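Putative aminomethyltransferase (Leptospirillum rubarum, PDB 3TTG) is a putative aminomethyltransferase that probably binds folate and, as in its YgfZ relatives, may support iron-sulfur proteins rather than glycine cleavage. Local coordinates at residues 75-87 with 252-266. Sequence-based numbering, arbitrary orientation.
Sequences LSYSFFLNPKARI and GVSYNKGCYVGQEPV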
loop_
_atom_site.group_PDB
_atom_site.type_symbol
_atom_site.label_atom_id
_atom_site.label_comp_id
_atom_site.label_asym_id
_atom_site.label_seq_id
_atom_site.Cartn_x
_atom_site.Cartn_y
_atom_site.Cartn_z
ATOM N N LEU A 75 4.551 8.064 -11.396
ATOM C CA LEU A 75 4.805 7.378 -10.163
ATOM C C LEU A 75 4.796 5.879 -10.449
ATOM O O LEU A 75 3.930 5.418 -11.175
ATOM C CB LEU A 75 3.724 7.713 -9.162
ATOM C CG LEU A 75 3.972 7.295 -7.729
ATOM C CD1 LEU A 75 4.933 8.187 -7.087
ATOM C CD2 LEU A 75 2.677 7.341 -6.968
ATOM N N SER A 76 5.669 5.127 -9.821
ATOM C CA SER A 76 5.622 3.665 -9.947
ATOM C C SER A 76 5.741 3.029 -8.575
ATOM O O SER A 76 6.134 3.696 -7.611
ATOM C CB SER A 76 6.739 3.196 -10.866
ATOM O OG SER A 76 7.917 3.366 -10.121
ATOM N N TYR A 77 5.167 1.838 -8.437
ATOM C CA TYR A 77 5.259 1.047 -7.253
ATOM C C TYR A 77 6.383 0.037 -7.463
ATOM O O TYR A 77 6.554 -0.483 -8.577
ATOM C CB TYR A 77 3.968 0.311 -7.052
ATOM C CG TYR A 77 3.865 -0.386 -5.736
ATOM C CD1 TYR A 77 3.806 0.329 -4.559
ATOM C CD2 TYR A 77 3.682 -1.757 -5.673
ATOM C CE1 TYR A 77 3.605 -0.300 -3.345
ATOM C CE2 TYR A 77 3.490 -2.401 -4.465
ATOM C CZ TYR A 77 3.478 -1.677 -3.297
ATOM O OH TYR A 77 3.263 -2.342 -2.117
ATOM N N SER A 78 7.118 -0.222 -6.442
ATOM C CA SER A 78 8.166 -1.252 -6.488
ATOM C C SER A 78 8.304 -1.964 -5.187
ATOM O O SER A 78 8.064 -1.390 -4.121
ATOM C CB SER A 78 9.524 -0.626 -6.802
ATOM O OG SER A 78 10.505 -1.613 -7.109
ATOM N N PHE A 79 8.821 -3.181 -5.269
ATOM C CA PHE A 79 9.352 -3.907 -4.150
ATOM C C PHE A 79 10.873 -3.826 -4.155
ATOM O O PHE A 79 11.511 -3.561 -5.176
ATOM C CB PHE A 79 8.932 -5.393 -4.185
ATOM C CG PHE A 79 7.486 -5.589 -3.941
ATOM C CD1 PHE A 79 6.946 -5.399 -2.678
ATOM C CD2 PHE A 79 6.629 -5.894 -4.984
ATOM C CE1 PHE A 79 5.583 -5.519 -2.471
ATOM C CE2 PHE A 79 5.262 -5.983 -4.774
ATOM C CZ PHE A 79 4.756 -5.854 -3.519
ATOM N N PHE A 80 11.429 -4.111 -2.998
ATOM C CA PHE A 80 12.854 -4.347 -2.762
ATOM C C PHE A 80 12.906 -5.707 -2.145
ATOM O O PHE A 80 12.368 -5.938 -1.044
ATOM C CB PHE A 80 13.493 -3.258 -1.905
ATOM C CG PHE A 80 13.496 -1.917 -2.597
ATOM C CD1 PHE A 80 14.631 -1.459 -3.243
ATOM C CD2 PHE A 80 12.322 -1.185 -2.733
ATOM C CE1 PHE A 80 14.618 -0.264 -3.924
ATOM C CE2 PHE A 80 12.310 0.001 -3.427
ATOM C CZ PHE A 80 13.441 0.443 -4.032
ATOM N N LEU A 81 13.437 -6.638 -2.890
ATOM C CA LEU A 81 13.455 -8.032 -2.437
ATOM C C LEU A 81 14.784 -8.480 -1.955
ATOM O O LEU A 81 15.778 -7.861 -2.261
ATOM C CB LEU A 81 13.033 -8.940 -3.597
ATOM C CG LEU A 81 11.754 -8.515 -4.371
ATOM C CD1 LEU A 81 11.515 -9.392 -5.567
ATOM C CD2 LEU A 81 10.535 -8.541 -3.513
ATOM N N ASN A 82 14.797 -9.596 -1.200
ATOM C CA ASN A 82 16.017 -10.262 -0.826
ATOM C C ASN A 82 16.374 -11.210 -1.986
ATOM O O ASN A 82 15.547 -11.392 -2.873
ATOM C CB ASN A 82 15.846 -10.957 0.536
ATOM C CG ASN A 82 14.987 -12.184 0.573
ATOM O OD1 ASN A 82 14.620 -12.781 -0.443
ATOM N ND2 ASN A 82 14.709 -12.611 1.760
ATOM N N PRO A 83 17.532 -11.886 -1.957
ATOM C CA PRO A 83 17.929 -12.780 -3.067
ATOM C C PRO A 83 16.964 -13.958 -3.388
ATOM O O PRO A 83 16.975 -14.503 -4.510
ATOM C CB PRO A 83 19.267 -13.320 -2.559
ATOM C CG PRO A 83 19.815 -12.196 -1.754
ATOM C CD PRO A 83 18.647 -11.730 -0.991
ATOM N N LYS A 84 16.184 -14.380 -2.386
ATOM C CA LYS A 84 15.199 -15.425 -2.532
ATOM C C LYS A 84 13.837 -14.836 -2.982
ATOM O O LYS A 84 12.890 -15.578 -3.059
ATOM C CB LYS A 84 15.028 -16.206 -1.211
ATOM C CG LYS A 84 16.247 -17.022 -0.803
ATOM C CD LYS A 84 16.279 -18.358 -1.403
ATOM C CE LYS A 84 17.396 -19.236 -0.838
ATOM N NZ LYS A 84 17.333 -19.367 0.656
ATOM N N ALA A 85 13.740 -13.513 -3.290
ATOM C CA ALA A 85 12.546 -12.868 -3.792
ATOM C C ALA A 85 11.457 -12.650 -2.767
ATOM O O ALA A 85 10.378 -12.240 -3.168
ATOM C CB ALA A 85 11.976 -13.590 -5.027
ATOM N N ARG A 86 11.771 -12.709 -1.468
ATOM C CA ARG A 86 10.826 -12.322 -0.425
ATOM C C ARG A 86 10.872 -10.792 -0.273
ATOM O O ARG A 86 11.892 -10.161 -0.522
ATOM C CB ARG A 86 11.148 -12.997 0.909
ATOM C CG ARG A 86 11.151 -14.530 0.897
ATOM C CD ARG A 86 9.718 -15.022 0.792
ATOM N NE ARG A 86 9.589 -16.489 0.923
ATOM C CZ ARG A 86 9.541 -17.158 2.074
ATOM N NH1 ARG A 86 9.654 -16.512 3.238
ATOM N NH2 ARG A 86 9.400 -18.479 2.076
ATOM N N ILE A 87 9.766 -10.228 0.138
ATOM C CA ILE A 87 9.590 -8.788 0.246
ATOM C C ILE A 87 10.301 -8.231 1.473
ATOM O O ILE A 87 9.960 -8.594 2.588
ATOM C CB ILE A 87 8.084 -8.425 0.304
ATOM C CG1 ILE A 87 7.287 -8.865 -1.011
ATOM C CG2 ILE A 87 7.882 -6.897 0.635
ATOM C CD1 ILE A 87 5.787 -8.843 -0.755
ATOM N N GLY A 252 4.045 -3.941 -9.130
ATOM C CA GLY A 252 5.334 -3.777 -8.446
ATOM C C GLY A 252 6.558 -4.470 -9.030
ATOM O O GLY A 252 7.650 -4.247 -8.533
ATOM N N VAL A 253 6.396 -5.347 -10.040
ATOM C CA VAL A 253 7.521 -6.091 -10.643
ATOM C C VAL A 253 7.510 -5.908 -12.119
ATOM O O VAL A 253 6.432 -5.982 -12.709
ATOM C CB VAL A 253 7.361 -7.615 -10.305
ATOM C CG1 VAL A 253 8.415 -8.477 -10.983
ATOM C CG2 VAL A 253 7.371 -7.870 -8.819
ATOM N N SER A 254 8.672 -5.777 -12.731
ATOM C CA SER A 254 8.804 -5.851 -14.188
ATOM C C SER A 254 9.378 -7.201 -14.551
ATOM O O SER A 254 10.430 -7.547 -14.049
ATOM C CB SER A 254 9.678 -4.763 -14.776
ATOM O OG SER A 254 10.031 -5.052 -16.120
ATOM N N TYR A 255 8.693 -7.964 -15.438
ATOM C CA TYR A 255 9.192 -9.226 -15.945
ATOM C C TYR A 255 10.011 -9.023 -17.246
ATOM O O TYR A 255 10.393 -10.011 -17.841
ATOM C CB TYR A 255 8.007 -10.171 -16.224
ATOM C CG TYR A 255 7.386 -10.671 -14.945
ATOM C CD1 TYR A 255 8.014 -11.638 -14.180
ATOM C CD2 TYR A 255 6.188 -10.138 -14.471
ATOM C CE1 TYR A 255 7.505 -12.027 -12.952
ATOM C CE2 TYR A 255 5.648 -10.549 -13.259
ATOM C CZ TYR A 255 6.283 -11.535 -12.523
ATOM O OH TYR A 255 5.746 -12.034 -11.345
ATOM N N ASN A 256 10.183 -7.785 -17.749
ATOM C CA ASN A 256 10.973 -7.522 -18.952
ATOM C C ASN A 256 12.315 -6.818 -18.683
ATOM O O ASN A 256 13.178 -6.845 -19.544
ATOM C CB ASN A 256 10.138 -6.672 -19.928
ATOM C CG ASN A 256 8.997 -7.442 -20.498
ATOM O OD1 ASN A 256 9.201 -8.518 -21.070
ATOM N ND2 ASN A 256 7.773 -6.959 -20.324
ATOM N N LYS A 257 12.572 -6.349 -17.498
ATOM C CA LYS A 257 13.802 -5.616 -17.232
ATOM C C LYS A 257 15.057 -6.514 -17.071
ATOM O O LYS A 257 14.935 -7.701 -16.916
ATOM C CB LYS A 257 13.618 -4.760 -16.007
ATOM C CG LYS A 257 13.472 -5.548 -14.722
ATOM C CD LYS A 257 13.413 -4.697 -13.480
ATOM C CE LYS A 257 14.722 -4.105 -13.113
ATOM N NZ LYS A 257 14.660 -3.354 -11.834
ATOM N N GLY A 258 16.196 -5.894 -16.912
ATOM C CA GLY A 258 17.463 -6.579 -16.677
ATOM C C GLY A 258 17.656 -6.960 -15.221
ATOM O O GLY A 258 16.728 -6.862 -14.399
ATOM N N CYS A 259 18.869 -7.450 -14.921
ATOM C CA CYS A 259 19.263 -7.961 -13.613
ATOM C C CYS A 259 18.809 -7.114 -12.426
ATOM O O CYS A 259 19.061 -5.896 -12.371
ATOM C CB CYS A 259 20.781 -8.119 -13.596
ATOM S SG CYS A 259 21.447 -8.819 -12.069
ATOM N N TYR A 260 18.250 -7.788 -11.423
ATOM C CA TYR A 260 17.931 -7.186 -10.124
ATOM C C TYR A 260 17.886 -8.264 -9.089
ATOM O O TYR A 260 17.631 -9.444 -9.388
ATOM C CB TYR A 260 16.633 -6.335 -10.160
ATOM C CG TYR A 260 15.340 -7.088 -10.345
ATOM C CD1 TYR A 260 14.660 -7.617 -9.254
ATOM C CD2 TYR A 260 14.846 -7.362 -11.606
ATOM C CE1 TYR A 260 13.451 -8.282 -9.416
ATOM C CE2 TYR A 260 13.634 -8.016 -11.781
ATOM C CZ TYR A 260 12.948 -8.491 -10.679
ATOM O OH TYR A 260 11.797 -9.217 -10.789
ATOM N N VAL A 261 18.057 -7.857 -7.847
ATOM C CA VAL A 261 18.042 -8.762 -6.712
ATOM C C VAL A 261 16.692 -9.464 -6.605
ATOM O O VAL A 261 15.637 -8.831 -6.467
ATOM C CB VAL A 261 18.389 -8.025 -5.374
ATOM C CG1 VAL A 261 18.349 -8.977 -4.190
ATOM C CG2 VAL A 261 19.759 -7.348 -5.443
ATOM N N GLY A 262 16.732 -10.779 -6.567
ATOM C CA GLY A 262 15.512 -11.564 -6.505
ATOM C C GLY A 262 14.859 -11.886 -7.842
ATOM O O GLY A 262 13.853 -12.619 -7.879
ATOM N N GLN A 263 15.450 -11.424 -8.960
ATOM C CA GLN A 263 14.803 -11.596 -10.267
ATOM C C GLN A 263 14.581 -13.060 -10.663
ATOM O O GLN A 263 13.524 -13.383 -11.218
ATOM C CB GLN A 263 15.595 -10.902 -11.388
ATOM C CG GLN A 263 14.969 -11.080 -12.781
ATOM C CD GLN A 263 15.674 -10.313 -13.838
ATOM O OE1 GLN A 263 16.908 -10.310 -13.911
ATOM N NE2 GLN A 263 14.927 -9.632 -14.690
ATOM N N GLU A 264 15.587 -13.898 -10.533
ATOM C CA GLU A 264 15.452 -15.280 -11.000
ATOM C C GLU A 264 14.363 -16.025 -10.247
ATOM O O GLU A 264 13.549 -16.615 -10.927
ATOM C CB GLU A 264 16.781 -16.039 -11.033
ATOM C CG GLU A 264 16.665 -17.411 -11.697
ATOM C CD GLU A 264 16.136 -18.550 -10.843
ATOM O OE1 GLU A 264 16.296 -18.504 -9.600
ATOM O OE2 GLU A 264 15.602 -19.519 -11.426
ATOM N N PRO A 265 14.266 -15.990 -8.914
ATOM C CA PRO A 265 13.164 -16.698 -8.223
ATOM C C PRO A 265 11.785 -16.093 -8.514
ATOM O O PRO A 265 10.838 -16.833 -8.676
ATOM C CB PRO A 265 13.561 -16.545 -6.734
ATOM C CG PRO A 265 15.018 -16.355 -6.759
ATOM C CD PRO A 265 15.240 -15.489 -7.934
ATOM N N VAL A 266 11.691 -14.750 -8.674
ATOM C CA VAL A 266 10.460 -14.052 -9.067
ATOM C C VAL A 266 9.971 -14.594 -10.404
ATOM O O VAL A 266 8.792 -14.927 -10.571
ATOM C CB VAL A 266 10.720 -12.521 -9.193
ATOM C CG1 VAL A 266 9.753 -11.818 -10.133
ATOM C CG2 VAL A 266 10.681 -11.893 -7.861
HETATM O O HOH W 1 14.274 -6.425 -5.588
HETATM O O HOH W 2 18.369 -13.188 -6.408
#
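L81 CD1 meets the ring of Y260 at its edge, near the ring plane and 4.4 Å from Y260 CE1, while Q263 CB sits over the centre of one face and G258 O lies in plane at the rim. V253 CG2 likewise reaches F79 edge-on. Between F79 and Y77 comes G252, whose lack of a side chain lets both rings close in; its CA-H points almost straight at the backbone carbonyl (Y77 O to G252 CA 3.5 Å). The apolar centre is tight: V266 CG2, anti to its own carbonyl carbon, is wedged 3.5 Å from L81 CD1 and the same distance from A85 CB, and the L81 and V266 side chains run roughly perpendicular. P265 CG rests 3.5 Å from P83 O.

Where the backbones do not pair directly, water joins them: one water links L81 N to V261 O, another P83 O to G262 N. S78 OG donates to F79 O (2.9 Å) and also bonds Q65 N, so an alanine here would probably leave that amide without its acceptor and loosen the neighbouring 63–65 loop from the strand. The whole illustrates an edge strand and its type I turn, N82 to A85, docking on a glycine-bearing helix N-terminus: G262 is the N-cap, and residues 257-264, KGCYVGQE, match the signature of YgfZ-type folate-binding domains.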